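Local coordinates for SecB-like chaperone Rv1957 (Mycobacterium tuberculosis, PDB 5MTW), which acts as the chaperone of a toxin-antitoxin-chaperone system, where it prevents aggregation of the antitoxin HigA1 and is required for neutralisation of the toxin HigB1, at residues I31-T36 with F106-L111. Residues are numbered along the deposited sequence; the frame is centred on the assembly and turned at random.
Sequences IRLLRT and FEFAAL
Leu33 lays CD1 over one face of the Phe108 ring, 3.9 Å from the ring centroid and displaced toward the rim at CE2, a CH-pi contact. Ile31 extends the same apolar side, CG1 meeting Ala110 CB at 4.0 Å, and Thr36 sets CB and OG1 against Phe106 CB. Helix 125-154 packs on this face: Tyr143 touches Ile31, Leu140 touches Phe108, and Tyr147 hydrogen-bonds to Thr36 OG1 and meets the Phe106 ring edge to face. Strands 26-40 and 99-114 are antiparallel neighbours in the four-stranded sheet of the SecB-like fold, interrupted here by a classic beta bulge, Leu34 and Arg35 both opposite Glu107: Leu34 N gives its hydrogen to Glu107 O (2.9 Å) while Arg35 O accepts from Glu107 N. Leu34 is the extra residue, and its CB points toward the partner strand, with CG 3.8 Å from Ala109 CB. The Arg35 chain runs extended to NE and turns only at chi4 (78°), laying the guanidinium over Glu107 CB, which lies under the centre of its plane. Arg35 NE reaches Glu107 OE1 at 3.2 Å, a salt bridge with a weak, bent hydrogen bond (123°), the guanidinium and carboxylate planes 55° apart. Both groups have stronger partners, Asp105 at Arg35 NH1 and Arg73 at Glu107 OE2. Arg35 and Thr36 pair antiparallel with a strand of a second subunit, so the sheet runs on across the interface.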
ATOM      1  N   ILE A  31      -9.765  -0.015  11.156  1.00 18.24           N
ATOM      2  CA  ILE A  31      -8.876  -1.159  10.947  1.00 20.86           C
ATOM      3  C   ILE A  31      -7.452  -0.665  11.158  1.00 19.34           C
ATOM      4  O   ILE A  31      -7.090   0.463  10.823  1.00 18.02           O
ATOM      5  CB  ILE A  31      -9.071  -1.732   9.532  1.00 22.54           C
ATOM      6  CG1 ILE A  31     -10.439  -2.523   9.517  1.00 26.46           C
ATOM      7  CG2 ILE A  31      -7.946  -2.707   9.233  1.00 24.06           C
ATOM      8  CD1 ILE A  31     -11.170  -2.500   8.240  1.00 30.08           C
ATOM      9  N   ARG A  32      -6.661  -1.455  11.828  1.00 17.90           N
ATOM     10  CA  ARG A  32      -5.263  -1.103  11.926  1.00 20.06           C
ATOM     11  C   ARG A  32      -4.382  -2.402  11.945  1.00 18.93           C
ATOM     12  O   ARG A  32      -4.801  -3.466  12.393  1.00 18.31           O
ATOM     13  CB  ARG A  32      -4.988  -0.196  13.154  1.00 20.73           C
ATOM     14  CG  ARG A  32      -5.056  -0.940  14.501  1.00 18.92           C
ATOM     15  CD  ARG A  32      -4.622  -0.072  15.711  1.00 21.46           C
ATOM     16  NE  ARG A  32      -4.908  -0.707  17.004  1.00 23.45           N
ATOM     17  CZ  ARG A  32      -4.428  -0.350  18.199  1.00 20.99           C
ATOM     18  NH1 ARG A  32      -3.599   0.650  18.332  1.00 19.09           N
ATOM     19  NH2 ARG A  32      -4.805  -1.031  19.280  1.00 21.65           N
ATOM     20  N   LEU A  33      -3.154  -2.207  11.520  1.00 18.49           N
ATOM     21  CA  LEU A  33      -2.100  -3.136  11.775  1.00 17.45           C
ATOM     22  C   LEU A  33      -1.657  -2.973  13.255  1.00 16.65           C
ATOM     23  O   LEU A  33      -1.307  -1.877  13.644  1.00 19.00           O
ATOM     24  CB  LEU A  33      -0.982  -2.900  10.752  1.00 18.19           C
ATOM     25  CG  LEU A  33       0.273  -3.817  10.915  1.00 19.47           C
ATOM     26  CD1 LEU A  33       0.027  -5.231  10.366  1.00 17.07           C
ATOM     27  CD2 LEU A  33       1.447  -3.189  10.227  1.00 23.27           C
ATOM     28  N   LEU A  34      -1.568  -4.059  14.021  1.00 17.44           N
ATOM     29  CA  LEU A  34      -1.074  -4.022  15.415  1.00 20.90           C
ATOM     30  C   LEU A  34       0.401  -4.232  15.516  1.00 19.68           C
ATOM     31  O   LEU A  34       1.056  -3.614  16.315  1.00 19.93           O
ATOM     32  CB  LEU A  34      -1.772  -5.127  16.278  1.00 21.25           C
ATOM     33  CG  LEU A  34      -3.280  -4.931  16.590  1.00 24.20           C
ATOM     34  CD1 LEU A  34      -3.925  -6.073  17.421  1.00 20.36           C
ATOM     35  CD2 LEU A  34      -3.508  -3.616  17.336  1.00 27.02           C
ATOM     36  N   ARG A  35       0.921  -5.205  14.737  1.00 18.13           N
ATOM     37  CA  ARG A  35       2.249  -5.592  14.762  1.00 18.99           C
ATOM     38  C   ARG A  35       2.600  -6.351  13.505  1.00 19.42           C
ATOM     39  O   ARG A  35       1.782  -7.059  12.937  1.00 18.85           O
ATOM     40  CB  ARG A  35       2.606  -6.525  15.946  1.00 19.36           C
ATOM     41  CG  ARG A  35       1.642  -7.722  16.102  1.00 19.91           C
ATOM     42  CD  ARG A  35       2.096  -8.654  17.268  1.00 20.80           C
ATOM     43  NE  ARG A  35       1.242  -9.841  17.309  1.00 23.03           N
ATOM     44  CZ  ARG A  35       1.319 -10.925  16.506  1.00 25.18           C
ATOM     45  NH1 ARG A  35       2.184 -11.068  15.506  1.00 27.25           N
ATOM     46  NH2 ARG A  35       0.447 -11.881  16.657  1.00 27.71           N
ATOM     47  N   THR A  36       3.888  -6.325  13.252  1.00 17.90           N
ATOM     48  CA  THR A  36       4.520  -7.100  12.148  1.00 17.65           C
ATOM     49  C   THR A  36       6.007  -7.483  12.371  1.00 19.05           C
ATOM     50  O   THR A  36       6.738  -6.808  13.031  1.00 19.69           O
ATOM     51  CB  THR A  36       4.315  -6.363  10.804  1.00 17.91           C
ATOM     52  OG1 THR A  36       4.816  -7.215   9.777  1.00 16.18           O
ATOM     53  CG2 THR A  36       4.929  -5.023  10.779  1.00 18.41           C
ATOM     54  N   PHE A 106       2.329 -11.285  11.547  1.00 17.35           N
ATOM     55  CA  PHE A 106       1.691 -10.017  11.736  1.00 17.92           C
ATOM     56  C   PHE A 106       0.253 -10.158  12.246  1.00 18.24           C
ATOM     57  O   PHE A 106      -0.379 -11.213  12.096  1.00 18.39           O
ATOM     58  CB  PHE A 106       1.789  -9.211  10.420  1.00 19.58           C
ATOM     59  CG  PHE A 106       1.099  -9.851   9.260  1.00 17.93           C
ATOM     60  CD1 PHE A 106       1.728 -10.813   8.511  1.00 18.20           C
ATOM     61  CD2 PHE A 106      -0.184  -9.544   8.972  1.00 18.61           C
ATOM     62  CE1 PHE A 106       1.097 -11.442   7.401  1.00 18.30           C
ATOM     63  CE2 PHE A 106      -0.864 -10.141   7.908  1.00 16.42           C
ATOM     64  CZ  PHE A 106      -0.213 -11.092   7.100  1.00 18.18           C
ATOM     65  N   GLU A 107      -0.322  -9.066  12.736  1.00 16.56           N
ATOM     66  CA  GLU A 107      -1.673  -9.131  13.210  1.00 19.29           C
ATOM     67  C   GLU A 107      -2.470  -7.838  12.948  1.00 19.72           C
ATOM     68  O   GLU A 107      -1.917  -6.761  13.142  1.00 17.98           O
ATOM     69  CB  GLU A 107      -1.637  -9.323  14.734  1.00 19.80           C
ATOM     70  CG  GLU A 107      -2.986  -9.588  15.338  1.00 23.55           C
ATOM     71  CD  GLU A 107      -2.899  -9.800  16.862  1.00 28.09           C
ATOM     72  OE1 GLU A 107      -1.898  -9.439  17.477  1.00 30.66           O
ATOM     73  OE2 GLU A 107      -3.849 -10.391  17.426  1.00 32.49           O
ATOM     74  N   PHE A 108      -3.639  -7.987  12.341  1.00 17.53           N
ATOM     75  CA  PHE A 108      -4.537  -6.924  12.052  1.00 17.58           C
ATOM     76  C   PHE A 108      -5.677  -6.885  13.096  1.00 18.43           C
ATOM     77  O   PHE A 108      -6.076  -7.911  13.704  1.00 15.69           O
ATOM     78  CB  PHE A 108      -5.105  -7.057  10.603  1.00 20.05           C
ATOM     79  CG  PHE A 108      -4.186  -6.441   9.534  1.00 17.90           C
ATOM     80  CD1 PHE A 108      -4.295  -5.095   9.213  1.00 18.18           C
ATOM     81  CD2 PHE A 108      -3.186  -7.194   8.876  1.00 20.15           C
ATOM     82  CE1 PHE A 108      -3.421  -4.485   8.268  1.00 17.71           C
ATOM     83  CE2 PHE A 108      -2.331  -6.608   7.948  1.00 22.05           C
ATOM     84  CZ  PHE A 108      -2.501  -5.277   7.590  1.00 21.34           C
ATOM     85  N   ALA A 109      -6.217  -5.687  13.277  1.00 16.93           N
ATOM     86  CA  ALA A 109      -7.323  -5.453  14.130  1.00 16.07           C
ATOM     87  C   ALA A 109      -8.375  -4.631  13.468  1.00 17.50           C
ATOM     88  O   ALA A 109      -7.997  -3.681  12.797  1.00 17.26           O
ATOM     89  CB  ALA A 109      -6.883  -4.632  15.290  1.00 15.98           C
ATOM     90  N   ALA A 110      -9.625  -5.017  13.692  1.00 17.07           N
ATOM     91  CA  ALA A 110     -10.828  -4.300  13.343  1.00 18.29           C
ATOM     92  C   ALA A 110     -11.697  -3.897  14.610  1.00 19.73           C
ATOM     93  O   ALA A 110     -12.026  -4.715  15.503  1.00 18.05           O
ATOM     94  CB  ALA A 110     -11.640  -5.084  12.299  1.00 20.45           C
ATOM     95  N   LEU A 111     -12.063  -2.628  14.639  1.00 18.92           N
ATOM     96  CA  LEU A 111     -12.789  -1.996  15.767  1.00 17.11           C
ATOM     97  C   LEU A 111     -14.285  -1.882  15.366  1.00 20.81           C
ATOM     98  O   LEU A 111     -14.581  -1.412  14.288  1.00 16.30           O
ATOM     99  CB  LEU A 111     -12.257  -0.597  15.995  1.00 18.77           C
ATOM    100  CG  LEU A 111     -12.954   0.251  17.105  1.00 21.30           C
ATOM    101  CD1 LEU A 111     -12.909  -0.508  18.432  1.00 24.61           C
ATOM    102  CD2 LEU A 111     -12.340   1.626  17.248  1.00 22.57           C
TER